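Local coordinates for ribosome inactivating type 1 protein (Iris hollandica, PDB 3MVG), which belongs to the plant ribosome-inactivating proteins of type 1, the class built from a single RIP-fold chain without a lectin partner, at residues A[22-27]-A[164-169]; A[14-19]-A[156-161]. All blocks are in the same frame, centred on the assembly; numbering follows the deposited sequence. Where two conformers were deposited one is given.

Interaction 1: A[22-27]-A[164-169]; sequences NLRNRL and RFRAIE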
loop_
_atom_site.group_PDB
_atom_site.type_symbol
_atom_site.label_atom_id
_atom_site.label_comp_id
_atom_site.label_asym_id
_atom_site.label_seq_id
_atom_site.Cartn_x
_atom_site.Cartn_y
_atom_site.Cartn_z
ATOM N N ASN A 22 -13.272 5.278 -3.700
ATOM C CA ASN A 22 -14.569 5.696 -4.236
ATOM C C ASN A 22 -14.716 5.305 -5.705
ATOM O O ASN A 22 -15.786 4.883 -6.152
ATOM C CB ASN A 22 -14.773 7.201 -4.059
ATOM C CG ASN A 22 -15.182 7.570 -2.652
ATOM O OD1 ASN A 22 -15.899 6.821 -1.985
ATOM N ND2 ASN A 22 -14.740 8.733 -2.194
ATOM N N LEU A 23 -13.626 5.433 -6.451
ATOM C CA LEU A 23 -13.610 5.006 -7.833
ATOM C C LEU A 23 -13.886 3.493 -7.968
ATOM O O LEU A 23 -14.746 3.079 -8.746
ATOM C CB LEU A 23 -12.280 5.408 -8.471
ATOM C CG LEU A 23 -12.054 4.955 -9.906
ATOM C CD1 LEU A 23 -13.096 5.520 -10.849
ATOM C CD2 LEU A 23 -10.671 5.370 -10.346
ATOM N N ARG A 24 -13.189 2.681 -7.183
ATOM C CA ARG A 24 -13.411 1.234 -7.207
ATOM C C ARG A 24 -14.860 0.900 -6.869
ATOM O O ARG A 24 -15.454 0.015 -7.486
ATOM C CB ARG A 24 -12.484 0.511 -6.231
ATOM C CG ARG A 24 -11.012 0.568 -6.592
ATOM C CD ARG A 24 -10.188 -0.358 -5.691
ATOM N NE ARG A 24 -8.772 -0.059 -5.875
ATOM C CZ ARG A 24 -8.053 0.754 -5.102
ATOM N NH1 ARG A 24 -8.581 1.292 -4.006
ATOM N NH2 ARG A 24 -6.798 1.012 -5.423
ATOM N N ASN A 25 -15.426 1.602 -5.891
ATOM C CA ASN A 25 -16.800 1.336 -5.459
ATOM C C ASN A 25 -17.829 1.607 -6.554
ATOM O O ASN A 25 -18.834 0.895 -6.660
ATOM C CB ASN A 25 -17.127 2.137 -4.193
ATOM C CG ASN A 25 -16.366 1.651 -2.977
ATOM O OD1 ASN A 25 -15.772 0.577 -2.967
ATOM N ND2 ASN A 25 -16.377 2.463 -1.927
ATOM N N ARG A 26 -17.572 2.615 -7.377
ATOM C CA ARG A 26 -18.453 2.935 -8.498
ATOM C C ARG A 26 -18.208 2.061 -9.729
ATOM O O ARG A 26 -19.136 1.774 -10.482
ATOM C CB ARG A 26 -18.343 4.415 -8.884
ATOM C CG ARG A 26 -18.659 5.432 -7.763
ATOM C CD ARG A 26 -20.143 5.505 -7.359
ATOM N NE ARG A 26 -20.586 4.337 -6.592
ATOM C CZ ARG A 26 -20.291 4.116 -5.314
ATOM N NH1 ARG A 26 -19.555 4.992 -4.630
ATOM N NH2 ARG A 26 -20.732 3.021 -4.715
ATOM N N LEU A 27 -16.957 1.664 -9.956
ATOM C CA LEU A 27 -16.625 0.751 -11.051
ATOM C C LEU A 27 -17.233 -0.622 -10.826
ATOM O O LEU A 27 -17.788 -1.220 -11.742
ATOM C CB LEU A 27 -15.109 0.617 -11.198
ATOM C CG LEU A 27 -14.391 1.840 -11.768
ATOM C CD1 LEU A 27 -12.908 1.673 -11.541
ATOM C CD2 LEU A 27 -14.680 2.003 -13.255
ATOM N N ARG A 164 -6.917 -0.860 -10.369
ATOM C CA ARG A 164 -6.801 -2.311 -10.561
ATOM C C ARG A 164 -5.857 -2.966 -9.562
ATOM O O ARG A 164 -6.097 -4.104 -9.149
ATOM C CB ARG A 164 -6.318 -2.622 -11.971
ATOM C CG ARG A 164 -7.318 -2.329 -13.067
ATOM C CD ARG A 164 -6.616 -2.496 -14.389
ATOM N NE ARG A 164 -7.502 -2.355 -15.538
ATOM C CZ ARG A 164 -7.088 -2.423 -16.800
ATOM N NH1 ARG A 164 -5.808 -2.614 -17.076
ATOM N NH2 ARG A 164 -7.961 -2.302 -17.782
ATOM N N PHE A 165 -4.785 -2.264 -9.185
ATOM C CA PHE A 165 -3.728 -2.851 -8.351
ATOM C C PHE A 165 -3.321 -1.939 -7.213
ATOM O O PHE A 165 -2.678 -0.891 -7.428
ATOM C CB PHE A 165 -2.468 -3.146 -9.166
ATOM C CG PHE A 165 -2.632 -4.223 -10.189
ATOM C CD1 PHE A 165 -2.614 -5.564 -9.814
ATOM C CD2 PHE A 165 -2.780 -3.904 -11.525
ATOM C CE1 PHE A 165 -2.755 -6.574 -10.766
ATOM C CE2 PHE A 165 -2.913 -4.905 -12.477
ATOM C CZ PHE A 165 -2.896 -6.237 -12.097
ATOM N N ARG A 166 -3.631 -2.355 -5.992
ATOM C CA ARG A 166 -3.202 -1.616 -4.812
ATOM C C ARG A 166 -1.683 -1.578 -4.680
ATOM O O ARG A 166 -1.150 -0.666 -4.038
ATOM C CB ARG A 166 -3.863 -2.172 -3.550
ATOM C CG ARG A 166 -5.359 -1.963 -3.558
ATOM C CD ARG A 166 -6.054 -2.733 -2.461
ATOM N NE ARG A 166 -7.505 -2.655 -2.591
ATOM C CZ ARG A 166 -8.263 -1.662 -2.126
ATOM N NH1 ARG A 166 -7.723 -0.647 -1.449
ATOM N NH2 ARG A 166 -9.567 -1.695 -2.352
ATOM N N ALA A 167 -0.981 -2.533 -5.286
ATOM C CA ALA A 167 0.485 -2.492 -5.268
ATOM C C ALA A 167 1.006 -1.277 -6.024
ATOM O O ALA A 167 2.038 -0.708 -5.653
ATOM C CB ALA A 167 1.077 -3.760 -5.841
ATOM N N ILE A 168 0.302 -0.876 -7.077
ATOM C CA ILE A 168 0.687 0.326 -7.825
ATOM C C ILE A 168 0.276 1.588 -7.054
ATOM O O ILE A 168 1.061 2.535 -6.951
ATOM C CB ILE A 168 0.154 0.314 -9.278
ATOM C CG1 ILE A 168 0.559 -0.996 -9.970
ATOM C CG2 ILE A 168 0.676 1.543 -10.047
ATOM C CD1 ILE A 168 0.014 -1.162 -11.379
ATOM N N GLU A 169 -0.938 1.598 -6.503
ATOM C CA GLU A 169 -1.358 2.663 -5.592
ATOM C C GLU A 169 -0.300 2.926 -4.518
ATOM O O GLU A 169 0.040 4.079 -4.237
ATOM C CB GLU A 169 -2.682 2.293 -4.933
ATOM C CG GLU A 169 -3.129 3.304 -3.906
ATOM C CD GLU A 169 -4.410 2.917 -3.211
ATOM O OE1 GLU A 169 -4.916 3.725 -2.410
ATOM O OE2 GLU A 169 -4.933 1.812 -3.470
HETATM O O HOH W 1 -7.518 3.246 -2.133
#

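Interaction 2: A[14-19]-A[156-161]; sequences RSYSDF and IQLVSE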
loop_
_atom_site.group_PDB
_atom_site.type_symbol
_atom_site.label_atom_id
_atom_site.label_comp_id
_atom_site.label_asym_id
_atom_site.label_seq_id
_atom_site.Cartn_x
_atom_site.Cartn_y
_atom_site.Cartn_z
ATOM N N ARG A 14 -3.944 10.094 2.040
ATOM C CA ARG A 14 -5.328 9.780 2.358
ATOM C C ARG A 14 -6.296 10.238 1.269
ATOM O O ARG A 14 -7.187 9.484 0.885
ATOM C CB ARG A 14 -5.679 10.425 3.703
ATOM C CG ARG A 14 -6.881 9.849 4.429
ATOM C CD ARG A 14 -6.915 10.481 5.824
ATOM N NE ARG A 14 -7.880 9.878 6.740
ATOM C CZ ARG A 14 -9.073 10.392 7.028
ATOM N NH1 ARG A 14 -9.869 9.764 7.882
ATOM N NH2 ARG A 14 -9.475 11.528 6.464
ATOM N N SER A 15 -6.128 11.456 0.754
ATOM C CA SER A 15 -7.051 11.958 -0.265
ATOM C C SER A 15 -6.935 11.188 -1.584
ATOM O O SER A 15 -7.945 10.929 -2.241
ATOM C CB SER A 15 -6.931 13.471 -0.494
ATOM O OG SER A 15 -5.734 13.836 -1.169
ATOM N N TYR A 16 -5.716 10.809 -1.949
ATOM C CA TYR A 16 -5.515 10.029 -3.164
ATOM C C TYR A 16 -6.121 8.632 -2.991
ATOM O O TYR A 16 -6.846 8.144 -3.859
ATOM C CB TYR A 16 -4.030 9.968 -3.521
ATOM C CG TYR A 16 -3.767 9.171 -4.775
ATOM C CD1 TYR A 16 -4.141 9.655 -6.026
ATOM C CD2 TYR A 16 -3.164 7.924 -4.706
ATOM C CE1 TYR A 16 -3.908 8.905 -7.185
ATOM C CE2 TYR A 16 -2.924 7.171 -5.849
ATOM C CZ TYR A 16 -3.294 7.670 -7.078
ATOM O OH TYR A 16 -3.044 6.897 -8.197
ATOM N N SER A 17 -5.854 7.996 -1.859
ATOM C CA SER A 17 -6.416 6.674 -1.598
ATOM C C SER A 17 -7.940 6.700 -1.481
ATOM O O SER A 17 -8.610 5.771 -1.950
ATOM C CB SER A 17 -5.790 6.082 -0.351
ATOM O OG SER A 17 -4.443 5.767 -0.604
ATOM N N ASP A 18 -8.497 7.746 -0.871
ATOM C CA ASP A 18 -9.947 7.885 -0.792
ATOM C C ASP A 18 -10.566 8.003 -2.180
ATOM O O ASP A 18 -11.608 7.404 -2.459
ATOM C CB ASP A 18 -10.335 9.104 0.059
ATOM C CG ASP A 18 -10.201 8.855 1.565
ATOM O OD1 ASP A 18 -9.992 7.705 1.996
ATOM O OD2 ASP A 18 -10.317 9.834 2.333
ATOM N N PHE A 19 -9.937 8.798 -3.042
ATOM C CA PHE A 19 -10.362 8.920 -4.429
ATOM C C PHE A 19 -10.419 7.549 -5.118
ATOM O O PHE A 19 -11.434 7.182 -5.690
ATOM C CB PHE A 19 -9.442 9.900 -5.171
ATOM C CG PHE A 19 -9.408 9.707 -6.666
ATOM C CD1 PHE A 19 -10.559 9.846 -7.433
ATOM C CD2 PHE A 19 -8.221 9.411 -7.308
ATOM C CE1 PHE A 19 -10.535 9.672 -8.819
ATOM C CE2 PHE A 19 -8.183 9.238 -8.694
ATOM C CZ PHE A 19 -9.345 9.369 -9.449
ATOM N N ILE A 156 -3.764 7.092 -17.295
ATOM C CA ILE A 156 -4.202 5.705 -17.260
ATOM C C ILE A 156 -3.525 4.958 -16.113
ATOM O O ILE A 156 -4.182 4.233 -15.356
ATOM C CB ILE A 156 -3.982 5.006 -18.615
ATOM C CG1 ILE A 156 -4.984 5.552 -19.642
ATOM C CG2 ILE A 156 -4.105 3.484 -18.463
ATOM C CD1 ILE A 156 -4.639 5.250 -21.094
ATOM N N GLN A 157 -2.227 5.142 -15.952
ATOM C CA GLN A 157 -1.536 4.452 -14.876
ATOM C C GLN A 157 -1.952 4.929 -13.493
ATOM O O GLN A 157 -2.073 4.122 -12.580
ATOM C CB GLN A 157 -0.031 4.522 -15.054
ATOM C CG GLN A 157 0.462 3.715 -16.232
ATOM C CD GLN A 157 1.954 3.766 -16.341
ATOM O OE1 GLN A 157 2.655 2.837 -15.932
ATOM N NE2 GLN A 157 2.462 4.871 -16.860
ATOM N N LEU A 158 -2.188 6.228 -13.337
ATOM C CA LEU A 158 -2.503 6.793 -12.024
ATOM C C LEU A 158 -3.979 6.739 -11.659
ATOM O O LEU A 158 -4.340 7.049 -10.514
ATOM C CB LEU A 158 -1.944 8.214 -11.892
ATOM C CG LEU A 158 -0.419 8.287 -11.972
ATOM C CD1 LEU A 158 0.033 9.734 -11.958
ATOM C CD2 LEU A 158 0.208 7.532 -10.819
ATOM N N VAL A 159 -4.827 6.335 -12.605
ATOM C CA VAL A 159 -6.255 6.183 -12.353
ATOM C C VAL A 159 -6.674 4.723 -12.555
ATOM O O VAL A 159 -7.086 4.071 -11.599
ATOM C CB VAL A 159 -7.095 7.149 -13.233
ATOM C CG1 VAL A 159 -8.570 6.884 -13.054
ATOM C CG2 VAL A 159 -6.762 8.601 -12.885
ATOM N N SER A 160 -6.551 4.202 -13.779
ATOM C CA SER A 160 -6.987 2.826 -14.070
ATOM C C SER A 160 -6.097 1.767 -13.423
ATOM O O SER A 160 -6.593 0.819 -12.813
ATOM C CB SER A 160 -7.037 2.587 -15.575
ATOM O OG SER A 160 -7.962 3.454 -16.209
ATOM N N GLU A 161 -4.782 1.902 -13.568
ATOM C CA GLU A 161 -3.894 0.839 -13.088
ATOM C C GLU A 161 -3.823 0.776 -11.572
ATOM O O GLU A 161 -3.747 -0.307 -10.999
ATOM C CB GLU A 161 -2.490 0.936 -13.688
ATOM C CG GLU A 161 -2.426 0.862 -15.222
ATOM C CD GLU A 161 -2.767 -0.492 -15.820
ATOM O OE1 GLU A 161 -3.162 -1.424 -15.086
ATOM O OE2 GLU A 161 -2.625 -0.614 -17.052
#

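Interaction 1: A[22-27]-A[164-169]
Arg-24, on the N-terminal helix 13-27 of the ribosome-inactivating protein fold, reaches Glu-169 and Arg-166 just beyond the break where helix 146-164 gives way to helix 166-173. Its NH2 donates to Glu-169 OE2 at 2.8 Å, a salt bridge whose N-H...O angle of 148° is moderately bent. The donor approaches from above the carboxylate, 48° out of its plane, so the two flat groups do not form a coplanar, two-pronged pair. A water bridges the other ends: it accepts from Arg-24 NH1 at 2.9 Å and donates to Glu-169 OE1 at 2.7 Å. Over one face of the Arg-24 guanidinium lies that of Arg-166, its CZ 3.4 Å above the plane and displaced toward the rim, with the two planes 36° apart. The carboxylate of Glu-169 probably offsets part of the paired positive charge. Gln-21 OE1 accepts from both Arg-24 NH1 and Arg-166 NH2, holding the two overlapping guanidinium groups together.

Further out, the helix break positions Arg-24: the carbonyls of Ala-163 and Thr-162, at the end of helix 146-164, accept from its NE and NH2. Phe-165 is the N-cap of the next helix, and Glu-169 N bonds to Phe-165 O. With Glu-169 CG anti to the backbone N and the chain extended beyond it, the carboxylate reaches across to Arg-24, while its OE1 also bonds to Ser-17 OG.

Interaction 2: A[14-19]-A[156-161]
A helix-to-helix hydrogen bond at a widened turn defines this contact: Tyr-16 of helix 13-27 donates through its OH to the backbone carbonyl of Leu-158 in helix 146-164. The separation from Tyr-16 OH to Leu-158 O is 2.7 Å. At the acceptor the C=O...donor angle is 130°, with the phenol oxygen tilted 21° from the carbonyl plane. The carbonyl oxygen sits at the ring edge, near the ring plane, so the ring points its hydroxyl end at helix 146-164 instead of laying a face on it. Tyr-16 CG is anti to the backbone N, which carries the ring away from its own helix and across the gap.

The acceptor lies in a pi-type turn spanning 157-161, where Glu-161 N bonds to Ile-156 O at 3.0 Å, an i to i+5 pairing. In the ribosome-inactivating protein fold the Tyr-16 to Leu-158 bond joins the N-terminal helix to the long helix 146-164, which runs through the interior. Val-172 of helix 166-173 touches both Tyr-16 and Leu-158, so a third helix packs against the pair.

One turn along from Tyr-16, Phe-19 brings its ring edge to Val-159, Phe-19 CZ standing 4.4 Å from Val-159 CG2 in a looser apolar touch. Phe-19 also meets the ring of Phe-6 from strand 3-7, their planes about 30° apart.

Overall arrangement
Both contacts are buried, with centres about 7 Å apart, and both use helix 13-27. Interaction 2 joins its earlier turns to helix 146-164; interaction 1 joins its later part, through Arg-24, to the first turn of helix 166-173. Their chemistry differs accordingly: interaction 2 combines one neutral phenol-to-carbonyl bond with apolar packing, whereas interaction 1 gathers two guanidinium groups, a carboxylate and a water. The second subunit packs its Asn-174 on Arg-166 of interaction 1, but meets segment 14-19 away from the buried contact, where Asp-18 of that subunit forms a salt bridge with Arg-14. The sites also meet directly: Leu-23 CD2 packs 3.7 Å from Val-159 CG1, and Ile-168 CD1 lies 3.9 Å from Glu-161 O.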